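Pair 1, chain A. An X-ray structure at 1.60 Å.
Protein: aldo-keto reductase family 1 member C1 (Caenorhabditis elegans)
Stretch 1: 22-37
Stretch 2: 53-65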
# COMPACT_ATOMS: atom_id res chain seq x y z
N GLY A 22 -3.64 -5.82 -1.38
CA GLY A 22 -2.36 -5.72 -0.69
C GLY A 22 -1.93 -7.14 -0.40
O GLY A 22 -2.68 -7.90 0.22
N THR A 23 -0.73 -7.52 -0.83
CA THR A 23 -0.26 -8.89 -0.63
C THR A 23 0.80 -9.10 0.46
O THR A 23 1.32 -10.20 0.59
CB THR A 23 0.31 -9.48 -1.94
OG1 THR A 23 1.49 -8.76 -2.33
CG2 THR A 23 -0.73 -9.39 -3.06
N TRP A 24 1.09 -8.08 1.27
CA TRP A 24 2.11 -8.23 2.30
C TRP A 24 1.83 -9.32 3.34
O TRP A 24 2.73 -9.74 4.07
CB TRP A 24 2.37 -6.90 3.01
CG TRP A 24 1.24 -6.38 3.84
CD1 TRP A 24 0.08 -5.81 3.39
CD2 TRP A 24 1.17 -6.35 5.27
NE1 TRP A 24 -0.70 -5.43 4.46
CE2 TRP A 24 -0.06 -5.75 5.62
CE3 TRP A 24 2.03 -6.78 6.29
CZ2 TRP A 24 -0.44 -5.57 6.95
CZ3 TRP A 24 1.65 -6.60 7.61
CH2 TRP A 24 0.42 -6.00 7.93
N GLN A 25 0.59 -9.79 3.40
CA GLN A 25 0.19 -10.83 4.35
C GLN A 25 -0.22 -12.11 3.63
O GLN A 25 -1.06 -12.86 4.12
CB GLN A 25 -0.98 -10.35 5.20
CG GLN A 25 -0.59 -9.53 6.42
CD GLN A 25 0.09 -10.36 7.48
OE1 GLN A 25 -0.42 -11.41 7.88
NE2 GLN A 25 1.25 -9.91 7.94
N SER A 26 0.36 -12.36 2.46
CA SER A 26 0.02 -13.55 1.68
C SER A 26 1.23 -14.37 1.27
O SER A 26 2.20 -13.84 0.72
CB SER A 26 -0.75 -13.14 0.43
OG SER A 26 -1.93 -12.41 0.76
N SER A 27 1.17 -15.67 1.52
CA SER A 27 2.25 -16.57 1.15
C SER A 27 2.06 -16.88 -0.34
O SER A 27 1.00 -16.62 -0.90
CB SER A 27 2.16 -17.86 1.95
OG SER A 27 0.96 -18.55 1.64
N PRO A 28 3.09 -17.45 -0.99
CA PRO A 28 2.99 -17.78 -2.42
C PRO A 28 1.74 -18.59 -2.78
O PRO A 28 1.11 -18.36 -3.81
CB PRO A 28 4.28 -18.55 -2.68
CG PRO A 28 5.25 -17.86 -1.77
CD PRO A 28 4.44 -17.73 -0.49
N ALA A 29 1.38 -19.55 -1.93
CA ALA A 29 0.21 -20.38 -2.19
C ALA A 29 -1.10 -19.62 -1.99
O ALA A 29 -2.03 -19.73 -2.80
CB ALA A 29 0.24 -21.61 -1.28
N GLU A 30 -1.18 -18.84 -0.92
CA GLU A 30 -2.38 -18.07 -0.62
C GLU A 30 -2.59 -16.92 -1.61
O GLU A 30 -3.73 -16.60 -1.97
CB GLU A 30 -2.29 -17.47 0.79
CG GLU A 30 -2.14 -18.49 1.91
CD GLU A 30 -1.91 -17.83 3.26
OE1 GLU A 30 -0.92 -17.08 3.40
OE2 GLU A 30 -2.71 -18.07 4.19
N VAL A 31 -1.50 -16.31 -2.06
CA VAL A 31 -1.60 -15.18 -2.97
C VAL A 31 -2.18 -15.51 -4.33
O VAL A 31 -2.88 -14.69 -4.93
CB VAL A 31 -0.23 -14.48 -3.16
CG1 VAL A 31 0.64 -15.27 -4.12
CG2 VAL A 31 -0.46 -13.06 -3.66
N ILE A 32 -1.90 -16.70 -4.84
CA ILE A 32 -2.45 -17.07 -6.14
C ILE A 32 -3.97 -17.05 -6.10
O ILE A 32 -4.62 -16.43 -6.94
CB ILE A 32 -1.97 -18.46 -6.58
CG1 ILE A 32 -0.46 -18.43 -6.84
CG2 ILE A 32 -2.71 -18.90 -7.83
CD1 ILE A 32 0.15 -19.79 -7.14
N THR A 33 -4.55 -17.72 -5.10
CA THR A 33 -6.00 -17.77 -4.95
C THR A 33 -6.55 -16.37 -4.66
O THR A 33 -7.62 -16.00 -5.15
CB THR A 33 -6.41 -18.70 -3.78
OG1 THR A 33 -5.89 -20.01 -4.01
CG2 THR A 33 -7.92 -18.76 -3.66
N ALA A 34 -5.81 -15.60 -3.86
CA ALA A 34 -6.23 -14.25 -3.51
C ALA A 34 -6.26 -13.33 -4.73
O ALA A 34 -7.21 -12.58 -4.92
CB ALA A 34 -5.29 -13.68 -2.44
N VAL A 35 -5.21 -13.39 -5.55
CA VAL A 35 -5.14 -12.55 -6.73
C VAL A 35 -6.27 -12.86 -7.70
O VAL A 35 -6.96 -11.96 -8.17
CB VAL A 35 -3.78 -12.71 -7.45
CG1 VAL A 35 -3.80 -12.00 -8.80
CG2 VAL A 35 -2.66 -12.12 -6.59
N LYS A 36 -6.47 -14.14 -8.00
CA LYS A 36 -7.53 -14.53 -8.93
C LYS A 36 -8.91 -14.15 -8.42
O LYS A 36 -9.77 -13.72 -9.20
CB LYS A 36 -7.45 -16.03 -9.22
CG LYS A 36 -6.11 -16.45 -9.79
CD LYS A 36 -6.07 -17.92 -10.20
CE LYS A 36 -6.91 -18.17 -11.44
NZ LYS A 36 -6.86 -19.61 -11.84
N THR A 37 -9.13 -14.31 -7.12
CA THR A 37 -10.42 -13.97 -6.53
C THR A 37 -10.66 -12.47 -6.64
O THR A 37 -11.75 -12.02 -6.99
CB THR A 37 -10.48 -14.37 -5.05
OG1 THR A 37 -10.33 -15.79 -4.93
CG2 THR A 37 -11.81 -13.95 -4.44
N GLN A 53 8.61 -11.99 -1.15
CA GLN A 53 8.96 -13.29 -1.74
C GLN A 53 7.74 -13.97 -2.36
O GLN A 53 7.65 -15.20 -2.38
CB GLN A 53 9.57 -14.21 -0.67
CG GLN A 53 10.67 -13.60 0.19
CD GLN A 53 11.76 -12.92 -0.62
OE1 GLN A 53 12.03 -13.30 -1.76
NE2 GLN A 53 12.42 -11.93 -0.02
N ASN A 54 6.80 -13.17 -2.86
CA ASN A 54 5.61 -13.75 -3.48
C ASN A 54 5.39 -13.26 -4.91
O ASN A 54 4.34 -13.52 -5.50
CB ASN A 54 4.35 -13.45 -2.64
CG ASN A 54 4.05 -11.97 -2.54
OD1 ASN A 54 4.58 -11.17 -3.30
ND2 ASN A 54 3.18 -11.60 -1.60
N GLU A 55 6.38 -12.57 -5.47
CA GLU A 55 6.26 -12.06 -6.83
C GLU A 55 6.15 -13.18 -7.86
O GLU A 55 5.40 -13.06 -8.83
CB GLU A 55 7.47 -11.17 -7.18
CG GLU A 55 7.55 -9.88 -6.37
CD GLU A 55 8.81 -9.08 -6.67
OE1 GLU A 55 9.92 -9.67 -6.60
OE2 GLU A 55 8.71 -7.87 -6.96
N GLU A 56 6.88 -14.27 -7.65
CA GLU A 56 6.83 -15.39 -8.58
C GLU A 56 5.42 -15.98 -8.63
O GLU A 56 4.90 -16.28 -9.71
CB GLU A 56 7.85 -16.45 -8.16
CG GLU A 56 8.11 -17.53 -9.20
CD GLU A 56 9.27 -18.43 -8.81
OE1 GLU A 56 10.41 -17.93 -8.71
OE2 GLU A 56 9.03 -19.64 -8.59
N ALA A 57 4.80 -16.13 -7.47
CA ALA A 57 3.45 -16.67 -7.38
C ALA A 57 2.46 -15.72 -8.06
O ALA A 57 1.55 -16.16 -8.76
CB ALA A 57 3.07 -16.87 -5.92
N ILE A 58 2.64 -14.42 -7.84
CA ILE A 58 1.75 -13.43 -8.45
C ILE A 58 1.89 -13.49 -9.97
O ILE A 58 0.91 -13.34 -10.69
CB ILE A 58 2.07 -12.01 -7.94
CG1 ILE A 58 1.75 -11.92 -6.44
CG2 ILE A 58 1.27 -10.98 -8.73
CD1 ILE A 58 2.09 -10.59 -5.80
N GLY A 59 3.11 -13.73 -10.44
CA GLY A 59 3.35 -13.82 -11.87
C GLY A 59 2.57 -14.99 -12.44
O GLY A 59 2.00 -14.91 -13.53
N THR A 60 2.54 -16.09 -11.69
CA THR A 60 1.81 -17.28 -12.12
C THR A 60 0.31 -16.98 -12.14
O THR A 60 -0.40 -17.36 -13.06
CB THR A 60 2.10 -18.47 -11.18
OG1 THR A 60 3.50 -18.80 -11.26
CG2 THR A 60 1.28 -19.69 -11.58
N ALA A 61 -0.16 -16.28 -11.11
CA ALA A 61 -1.57 -15.93 -11.02
C ALA A 61 -1.99 -15.08 -12.21
O ALA A 61 -3.03 -15.32 -12.83
CB ALA A 61 -1.84 -15.18 -9.72
N ILE A 62 -1.18 -14.07 -12.53
CA ILE A 62 -1.48 -13.19 -13.65
C ILE A 62 -1.48 -13.97 -14.96
O ILE A 62 -2.34 -13.77 -15.82
CB ILE A 62 -0.45 -12.05 -13.75
CG1 ILE A 62 -0.56 -11.15 -12.51
CG2 ILE A 62 -0.67 -11.25 -15.03
CD1 ILE A 62 0.49 -10.06 -12.45
N LYS A 63 -0.52 -14.88 -15.10
CA LYS A 63 -0.42 -15.70 -16.30
C LYS A 63 -1.72 -16.48 -16.50
O LYS A 63 -2.28 -16.50 -17.59
CB LYS A 63 0.77 -16.66 -16.18
CG LYS A 63 1.19 -17.30 -17.49
CD LYS A 63 2.39 -18.22 -17.29
CE LYS A 63 3.02 -18.62 -18.61
NZ LYS A 63 2.08 -19.36 -19.50
N GLU A 64 -2.20 -17.12 -15.43
CA GLU A 64 -3.43 -17.90 -15.49
C GLU A 64 -4.63 -17.02 -15.85
O GLU A 64 -5.49 -17.42 -16.63
CB GLU A 64 -3.68 -18.61 -14.16
CG GLU A 64 -2.80 -19.83 -13.93
CD GLU A 64 -2.96 -20.42 -12.54
OE1 GLU A 64 -4.11 -20.57 -12.07
OE2 GLU A 64 -1.93 -20.75 -11.91
N LEU A 65 -4.69 -15.83 -15.26
CA LEU A 65 -5.78 -14.90 -15.53
C LEU A 65 -5.82 -14.52 -17.01
O LEU A 65 -6.89 -14.45 -17.61
CB LEU A 65 -5.63 -13.64 -14.68
CG LEU A 65 -5.98 -13.77 -13.19
CD1 LEU A 65 -5.51 -12.52 -12.45
CD2 LEU A 65 -7.48 -13.97 -13.02

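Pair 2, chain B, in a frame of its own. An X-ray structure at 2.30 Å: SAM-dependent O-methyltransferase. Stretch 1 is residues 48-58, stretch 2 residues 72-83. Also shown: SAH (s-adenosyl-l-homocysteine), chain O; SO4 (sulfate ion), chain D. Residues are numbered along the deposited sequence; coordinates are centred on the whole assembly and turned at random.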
# COMPACT_ATOMS: atom_id res chain seq x y z
N GLU B 48 0.45 -11.05 -0.93
CA GLU B 48 -0.69 -10.17 -1.13
C GLU B 48 -1.54 -10.09 0.14
O GLU B 48 -1.99 -9.01 0.51
CB GLU B 48 -1.54 -10.59 -2.32
CG GLU B 48 -2.80 -9.74 -2.42
CD GLU B 48 -3.61 -9.96 -3.67
OE1 GLU B 48 -4.54 -9.17 -3.88
OE2 GLU B 48 -3.33 -10.89 -4.45
N GLY B 49 -1.74 -11.23 0.80
CA GLY B 49 -2.39 -11.28 2.11
C GLY B 49 -1.83 -10.27 3.10
O GLY B 49 -2.58 -9.49 3.70
N GLN B 50 -0.50 -10.26 3.23
CA GLN B 50 0.21 -9.34 4.12
C GLN B 50 0.05 -7.88 3.72
O GLN B 50 -0.01 -6.99 4.59
CB GLN B 50 1.70 -9.71 4.21
CG GLN B 50 2.05 -10.60 5.37
CD GLN B 50 1.72 -9.96 6.70
OE1 GLN B 50 0.76 -10.35 7.36
NE2 GLN B 50 2.51 -8.96 7.10
N PHE B 51 0.00 -7.66 2.41
CA PHE B 51 -0.25 -6.35 1.84
C PHE B 51 -1.63 -5.84 2.27
O PHE B 51 -1.76 -4.71 2.72
CB PHE B 51 -0.10 -6.43 0.32
CG PHE B 51 -0.22 -5.11 -0.40
CD1 PHE B 51 0.61 -4.04 -0.08
CD2 PHE B 51 -1.14 -4.96 -1.43
CE1 PHE B 51 0.51 -2.84 -0.75
CE2 PHE B 51 -1.25 -3.76 -2.11
CZ PHE B 51 -0.42 -2.69 -1.77
N LEU B 52 -2.64 -6.69 2.14
CA LEU B 52 -4.01 -6.37 2.58
C LEU B 52 -4.05 -6.12 4.10
O LEU B 52 -4.69 -5.18 4.56
CB LEU B 52 -4.99 -7.48 2.18
CG LEU B 52 -5.11 -7.85 0.69
CD1 LEU B 52 -6.06 -9.03 0.49
CD2 LEU B 52 -5.53 -6.66 -0.17
N ASN B 53 -3.34 -6.96 4.84
CA ASN B 53 -3.20 -6.81 6.28
C ASN B 53 -2.67 -5.42 6.66
O ASN B 53 -3.34 -4.69 7.39
CB ASN B 53 -2.33 -7.94 6.85
CG ASN B 53 -2.35 -8.00 8.37
OD1 ASN B 53 -1.73 -7.18 9.04
ND2 ASN B 53 -3.06 -8.97 8.92
N ILE B 54 -1.50 -5.05 6.14
CA ILE B 54 -0.90 -3.76 6.48
C ILE B 54 -1.77 -2.57 6.06
O ILE B 54 -1.93 -1.61 6.82
CB ILE B 54 0.58 -3.63 5.97
CG1 ILE B 54 1.37 -2.64 6.82
CG2 ILE B 54 0.67 -3.23 4.50
CD1 ILE B 54 2.36 -3.29 7.74
N LEU B 55 -2.35 -2.66 4.87
CA LEU B 55 -3.25 -1.62 4.37
C LEU B 55 -4.47 -1.42 5.26
O LEU B 55 -4.91 -0.30 5.46
CB LEU B 55 -3.70 -1.95 2.95
CG LEU B 55 -3.16 -1.19 1.72
CD1 LEU B 55 -1.82 -0.49 1.91
CD2 LEU B 55 -3.13 -2.14 0.51
N THR B 56 -5.02 -2.51 5.78
CA THR B 56 -6.17 -2.43 6.69
C THR B 56 -5.79 -1.65 7.95
O THR B 56 -6.53 -0.76 8.38
CB THR B 56 -6.70 -3.83 7.05
OG1 THR B 56 -7.14 -4.48 5.85
CG2 THR B 56 -7.86 -3.76 8.04
N LYS B 57 -4.63 -1.96 8.51
CA LYS B 57 -4.11 -1.28 9.69
C LYS B 57 -3.76 0.19 9.45
O LYS B 57 -4.13 1.05 10.24
CB LYS B 57 -2.89 -2.04 10.23
CG LYS B 57 -3.16 -3.48 10.54
CD LYS B 57 -2.04 -4.12 11.33
CE LYS B 57 -2.48 -5.46 11.89
NZ LYS B 57 -1.44 -6.05 12.78
N ILE B 58 -3.06 0.47 8.35
CA ILE B 58 -2.67 1.82 7.98
C ILE B 58 -3.91 2.70 7.80
O ILE B 58 -3.95 3.83 8.30
CB ILE B 58 -1.79 1.82 6.68
CG1 ILE B 58 -0.42 1.19 6.94
CG2 ILE B 58 -1.63 3.22 6.10
CD1 ILE B 58 0.37 0.86 5.66
N GLY B 72 -11.61 -18.23 1.33
CA GLY B 72 -11.50 -17.31 2.45
C GLY B 72 -10.17 -16.71 2.87
O GLY B 72 -10.11 -16.05 3.91
N TYR B 73 -9.11 -16.89 2.07
CA TYR B 73 -7.77 -16.45 2.50
C TYR B 73 -7.71 -14.95 2.81
O TYR B 73 -7.20 -14.56 3.86
CB TYR B 73 -6.65 -16.85 1.52
CG TYR B 73 -5.25 -16.69 2.12
CD1 TYR B 73 -4.56 -15.48 2.04
CD2 TYR B 73 -4.63 -17.75 2.78
CE1 TYR B 73 -3.29 -15.33 2.60
CE2 TYR B 73 -3.36 -17.61 3.34
CZ TYR B 73 -2.70 -16.39 3.24
OH TYR B 73 -1.44 -16.25 3.80
N SER B 74 -8.22 -14.14 1.90
CA SER B 74 -8.13 -12.69 2.04
C SER B 74 -8.97 -12.20 3.22
O SER B 74 -8.53 -11.32 3.97
CB SER B 74 -8.51 -11.97 0.74
OG SER B 74 -9.84 -12.23 0.34
N SER B 75 -10.15 -12.79 3.40
CA SER B 75 -11.04 -12.44 4.52
C SER B 75 -10.37 -12.74 5.86
O SER B 75 -10.54 -12.01 6.82
CB SER B 75 -12.40 -13.16 4.41
OG SER B 75 -12.26 -14.56 4.51
N LEU B 76 -9.60 -13.83 5.88
CA LEU B 76 -8.78 -14.21 7.04
C LEU B 76 -7.74 -13.13 7.34
O LEU B 76 -7.51 -12.80 8.51
CB LEU B 76 -8.09 -15.53 6.73
CG LEU B 76 -8.03 -16.74 7.67
CD1 LEU B 76 -9.31 -16.94 8.49
CD2 LEU B 76 -7.68 -17.98 6.84
N CYS B 77 -7.14 -12.56 6.30
CA CYS B 77 -6.17 -11.47 6.45
C CYS B 77 -6.82 -10.18 6.94
O CYS B 77 -6.31 -9.55 7.85
CB CYS B 77 -5.40 -11.22 5.15
SG CYS B 77 -4.47 -12.65 4.63
N PHE B 78 -7.93 -9.80 6.31
CA PHE B 78 -8.69 -8.64 6.76
C PHE B 78 -9.18 -8.80 8.20
O PHE B 78 -9.02 -7.89 9.00
CB PHE B 78 -9.90 -8.39 5.86
CG PHE B 78 -9.55 -7.86 4.49
CD1 PHE B 78 -9.92 -8.56 3.35
CD2 PHE B 78 -8.85 -6.66 4.35
CE1 PHE B 78 -9.60 -8.08 2.08
CE2 PHE B 78 -8.52 -6.18 3.09
CZ PHE B 78 -8.91 -6.89 1.94
N ALA B 79 -9.75 -9.97 8.52
CA ALA B 79 -10.34 -10.22 9.83
C ALA B 79 -9.33 -10.15 10.96
O ALA B 79 -9.62 -9.58 12.01
CB ALA B 79 -11.12 -11.55 9.86
N SER B 80 -8.14 -10.73 10.75
CA SER B 80 -7.08 -10.64 11.75
C SER B 80 -6.40 -9.28 11.83
O SER B 80 -5.83 -8.94 12.87
CB SER B 80 -6.04 -11.76 11.60
OG SER B 80 -5.83 -12.10 10.26
N ALA B 81 -6.45 -8.50 10.75
CA ALA B 81 -5.86 -7.15 10.75
C ALA B 81 -6.75 -6.12 11.44
O ALA B 81 -6.23 -5.17 12.03
CB ALA B 81 -5.54 -6.69 9.33
N LEU B 82 -8.07 -6.29 11.33
CA LEU B 82 -9.04 -5.40 11.98
C LEU B 82 -8.80 -5.28 13.48
O LEU B 82 -8.32 -6.23 14.11
CB LEU B 82 -10.47 -5.87 11.71
CG LEU B 82 -11.07 -5.60 10.32
CD1 LEU B 82 -12.26 -6.51 10.08
CD2 LEU B 82 -11.47 -4.15 10.14
N PRO B 83 -9.15 -4.12 14.07
CA PRO B 83 -9.06 -4.01 15.54
C PRO B 83 -10.16 -4.87 16.17
O PRO B 83 -11.05 -5.33 15.45
CB PRO B 83 -9.31 -2.52 15.79
CG PRO B 83 -10.11 -2.06 14.62
CD PRO B 83 -9.63 -2.87 13.45
N SAH O . -10.87 -13.36 -2.19
CA SAH O . -10.68 -14.81 -2.51
CB SAH O . -10.69 -15.02 -4.02
CG SAH O . -12.02 -14.68 -4.70
SD SAH O . -12.30 -15.77 -6.11
C SAH O . -9.43 -15.43 -1.86
O SAH O . -9.21 -16.65 -1.94
OXT SAH O . -8.61 -14.75 -1.26
C5' SAH O . -13.90 -15.04 -6.55
C4' SAH O . -15.09 -15.53 -5.72
O4' SAH O . -16.20 -14.70 -6.00
C3' SAH O . -15.51 -16.95 -6.05
O3' SAH O . -15.56 -17.70 -4.86
C2' SAH O . -16.90 -16.86 -6.65
O2' SAH O . -17.73 -17.88 -6.13
C1' SAH O . -17.37 -15.48 -6.19
N9 SAH O . -18.31 -14.82 -7.12
C8 SAH O . -18.42 -14.98 -8.49
N7 SAH O . -19.43 -14.19 -8.94
C5 SAH O . -19.96 -13.53 -7.88
C6 SAH O . -21.00 -12.61 -7.76
N6 SAH O . -21.70 -12.22 -8.82
N1 SAH O . -21.33 -12.11 -6.51
C2 SAH O . -20.62 -12.50 -5.39
N3 SAH O . -19.59 -13.42 -5.51
C4 SAH O . -19.27 -13.92 -6.74
S SO4 D . -1.94 -3.43 16.07
O1 SO4 D . -1.31 -2.15 15.80
O2 SO4 D . -1.57 -4.41 15.06
O3 SO4 D . -1.51 -3.93 17.36
O4 SO4 D . -3.38 -3.23 16.07
O HOH W 1 -2.74 -9.23 11.66

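What backbone arrangement do the two pairs share? In each, two helices run side by side in roughly the same direction, their axes crossing at -32° and approaching to 8.4 Å. Pair 1 joins helix 28-37 to helix 55-65, and pair 2 joins helix 48-58 to helix 73-81; 14 central residues superpose with an RMSD of 0.5 Å. A backbone register point also corresponds: I32(A) lies near A61(A), with CA atoms 5.1 Å apart, and the matching N53(B) lies near A81(B), with CA atoms 5.2 Å apart.

How do the helices come so close? Small residues face the partner at two matched positions of the second helix. A61(A) and A81(B) coincide, and both point toward the first helix. In pair 1 the A61(A) CB packs 3.8 Å from V35(A) CG1; in pair 2 the A81(B) CB sits 3.8 Å from T56(B) CB, and T56(B) matches V35(A). The threonine has a hydroxyl to satisfy in this buried place, and it turns it back on its own helix, T56(B) OG1 donating to L52(B) O at 2.9 Å. One turn earlier, A57(A) matches C77(B). The A57(A) CB touches V31(A) CG1 at 3.4 Å and P28(A) CB at 3.8 Å. The larger C77(B) is met instead by glycine: its SG lies 3.5 Å from G49(B) CA, G49(B) being the counterpart of P28(A). A CB on G49(B) would fall 2.9 Å from C77(B) SG and 2.8 Å from Y73(B) CE1, both clashes.

How is the space beside these small residues filled? In pair 1 the branched aliphatic V31(A) reaches I58(A), CG2 to CG1 at 3.7 Å. Pair 2 has longer or broader groups at the same positions, L52(B) and F78(B), with L52(B) CD1 3.8 Å from F78(B) CZ. The ring of F78(B) also presents its edge to T56(B), whose OG1 lies 3.2 Å from F78(B) CD2. I32(A) and N53(B) have side-chain centres only 0.3 Å apart, yet differ in character. Both reach the matched alanine, I32(A) CG2 lying 4.3 Å from A61(A) CB and N53(B) ND2 3.4 Å from A81(B) CB, but the amide also donates to a water at 2.8 Å from N53(B) ND2; that water in turn makes a weak bond to S80(B) O, 3.3 Å from the water oxygen.

Where do the polar groups lead? K36(A) and K57(B) match. K36(A) NZ forms a salt bridge with E64(A) OE1 at 2.9 Å. K57(B) NZ donates to O2 of a sulfate, probably from the crystallisation liquor, at 2.8 Å. N54(A) and S74(B) also match. N54(A) ND2 makes a weak hydrogen bond to S26(A) O at 3.4 Å, linking the start of the second helix to the loop before the first. S74(B) OG accepts from SAH N at 3.0 Å, in keeping with a SAM-dependent methyltransferase.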